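Local structure of succinate-semialdehyde dehydrogenase (Streptococcus pyogenes MGAS1882, 4OGD) at residues C160-S163 against A164-F167. The protein probably oxidises succinic semialdehyde to succinate with NADP+ as cofactor, as a member of the aldehyde dehydrogenase family. Numbering follows the deposited sequence.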
ATOM      1  N   CYS A 160     -16.000   8.171 -21.069  1.00 10.13           N
ATOM      2  CA  CYS A 160     -16.238   6.802 -21.541  1.00 12.99           C
ATOM      3  C   CYS A 160     -17.366   6.078 -20.785  1.00  9.38           C
ATOM      4  O   CYS A 160     -17.181   4.979 -20.259  1.00 10.87           O
ATOM      5  CB  CYS A 160     -14.943   5.977 -21.616  1.00 14.55           C
ATOM      6  SG  CYS A 160     -14.025   5.785 -20.089  1.00 17.44           S
ATOM      7  N   PRO A 161     -18.555   6.688 -20.754  1.00  9.86           N
ATOM      8  CA  PRO A 161     -19.637   6.078 -19.982  1.00  9.42           C
ATOM      9  C   PRO A 161     -20.214   4.823 -20.632  1.00  9.26           C
ATOM     10  O   PRO A 161     -20.698   3.965 -19.906  1.00 10.92           O
ATOM     11  CB  PRO A 161     -20.685   7.190 -19.918  1.00 13.12           C
ATOM     12  CG  PRO A 161     -20.456   7.984 -21.170  1.00 12.69           C
ATOM     13  CD  PRO A 161     -18.988   7.916 -21.450  1.00 12.58           C
ATOM     14  N   ARG A 162     -20.177   4.704 -21.958  1.00 10.38           N
ATOM     15  CA  ARG A 162     -20.669   3.474 -22.580  1.00 10.40           C
ATOM     16  C   ARG A 162     -19.720   2.307 -22.306  1.00  9.60           C
ATOM     17  O   ARG A 162     -20.165   1.186 -22.052  1.00 12.31           O
ATOM     18  CB  ARG A 162     -20.896   3.651 -24.085  1.00  9.27           C
ATOM     19  CG  ARG A 162     -21.442   2.408 -24.777  1.00 10.43           C
ATOM     20  CD  ARG A 162     -22.794   1.946 -24.245  1.00 15.02           C
ATOM     21  NE  ARG A 162     -23.193   0.738 -24.960  1.00 13.01           N
ATOM     22  CZ  ARG A 162     -23.659  -0.369 -24.392  1.00 10.61           C
ATOM     23  NH1 ARG A 162     -23.835  -0.435 -23.080  1.00 14.81           N
ATOM     24  NH2 ARG A 162     -23.966  -1.414 -25.152  1.00 17.93           N
ATOM     25  N   SER A 163     -18.419   2.578 -22.329  1.00  9.25           N
ATOM     26  CA  SER A 163     -17.434   1.559 -21.962  1.00  9.83           C
ATOM     27  C   SER A 163     -17.722   1.064 -20.547  1.00 10.01           C
ATOM     28  O   SER A 163     -17.763  -0.142 -20.293  1.00  8.45           O
ATOM     29  CB  SER A 163     -16.008   2.116 -22.055  1.00 10.00           C
ATOM     30  OG  SER A 163     -15.695   2.557 -23.376  1.00  8.74           O
ATOM     31  N   ALA A 164     -17.956   2.004 -19.632  1.00  8.43           N
ATOM     32  CA  ALA A 164     -18.159   1.675 -18.227  1.00 10.20           C
ATOM     33  C   ALA A 164     -19.441   0.893 -18.027  1.00  9.98           C
ATOM     34  O   ALA A 164     -19.473  -0.104 -17.308  1.00  9.47           O
ATOM     35  CB  ALA A 164     -18.199   2.948 -17.396  1.00 10.72           C
ATOM     36  N   GLN A 165     -20.514   1.368 -18.647  1.00  7.51           N
ATOM     37  CA  GLN A 165     -21.803   0.707 -18.513  1.00  9.57           C
ATOM     38  C   GLN A 165     -21.778  -0.699 -19.113  1.00  9.00           C
ATOM     39  O   GLN A 165     -22.279  -1.652 -18.512  1.00  8.20           O
ATOM     40  CB  GLN A 165     -22.873   1.545 -19.206  1.00 10.17           C
ATOM     41  CG  GLN A 165     -24.216   0.847 -19.327  1.00 14.50           C
ATOM     42  CD  GLN A 165     -25.182   1.617 -20.201  1.00 15.26           C
ATOM     43  OE1 GLN A 165     -25.009   1.703 -21.424  1.00 14.63           O
ATOM     44  NE2 GLN A 165     -26.207   2.192 -19.578  1.00 17.66           N
ATOM     45  N   SER A 166     -21.185  -0.828 -20.296  1.00  9.93           N
ATOM     46  CA  SER A 166     -21.131  -2.116 -20.975  1.00  9.81           C
ATOM     47  C   SER A 166     -20.252  -3.122 -20.240  1.00  8.87           C
ATOM     48  O   SER A 166     -20.437  -4.326 -20.389  1.00 10.44           O
ATOM     49  CB  SER A 166     -20.653  -1.955 -22.417  1.00 10.06           C
ATOM     50  OG  SER A 166     -19.340  -1.415 -22.479  1.00 10.85           O
ATOM     51  N   PHE A 167     -19.283  -2.645 -19.456  1.00  9.64           N
ATOM     52  CA  PHE A 167     -18.446  -3.575 -18.713  1.00  7.31           C
ATOM     53  C   PHE A 167     -19.266  -4.272 -17.628  1.00  7.01           C
ATOM     54  O   PHE A 167     -19.192  -5.499 -17.464  1.00  8.80           O
ATOM     55  CB  PHE A 167     -17.212  -2.889 -18.105  1.00  8.99           C
ATOM     56  CG  PHE A 167     -16.147  -3.863 -17.653  1.00  7.26           C
ATOM     57  CD1 PHE A 167     -16.271  -4.547 -16.444  1.00  9.81           C
ATOM     58  CD2 PHE A 167     -15.042  -4.118 -18.454  1.00  9.53           C
ATOM     59  CE1 PHE A 167     -15.302  -5.457 -16.043  1.00  9.93           C
ATOM     60  CE2 PHE A 167     -14.070  -5.021 -18.061  1.00  9.15           C
ATOM     61  CZ  PHE A 167     -14.194  -5.685 -16.851  1.00  7.78           C
TER
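Arg162 lays one face of its guanidinium, toward the rim, over CB of Ser166 one turn further along the helix, with NH1 3.6 Å from that carbon. The chain starts with CG anti to the backbone N (chi1 -179°) and then bends at chi2, which carries the charged end forward along the helix. There NH1 also meets OE1 of Gln165 at 2.9 Å, but the N-H points well off the oxygen (128°), a weak bond between groups whose planes stand 76° apart. The stronger partner of NH1 is Glu169, whose salt bridge probably sets where the guanidinium rests; a long, flexible arginine can reach both an amide and a carboxylate.

Ser166 suits its place because its short hydroxyl side chain can turn back to the preceding turn: OG sits between its own N and carbonyl carbon, 2.8 Å from Arg162 O and 3.0 Å from Ser163 O. Tyr135 OH also hydrogen-bonds OG, so this buried oxygen has several polar neighbours. Ser163 OG is likewise held, by Asp73 of helix 63-74, while Ala164, with only a methyl, packs closely against strand 181-183.

Cys160 is the N-cap residue, and its O accepts the first i to i+4 bond, from Ala164 N at 3.1 Å. Pro161 follows at N1, where lacking an N-H costs the helix no bond, and its O receives Gln165 N at 2.9 Å. The arrangement is the first turns of an alpha-helix, here the connecting helix 161-173 of a beta-alpha-beta unit between parallel strands 152-155 and 181-183 in the Rossmann-type domain of an aldehyde dehydrogenase.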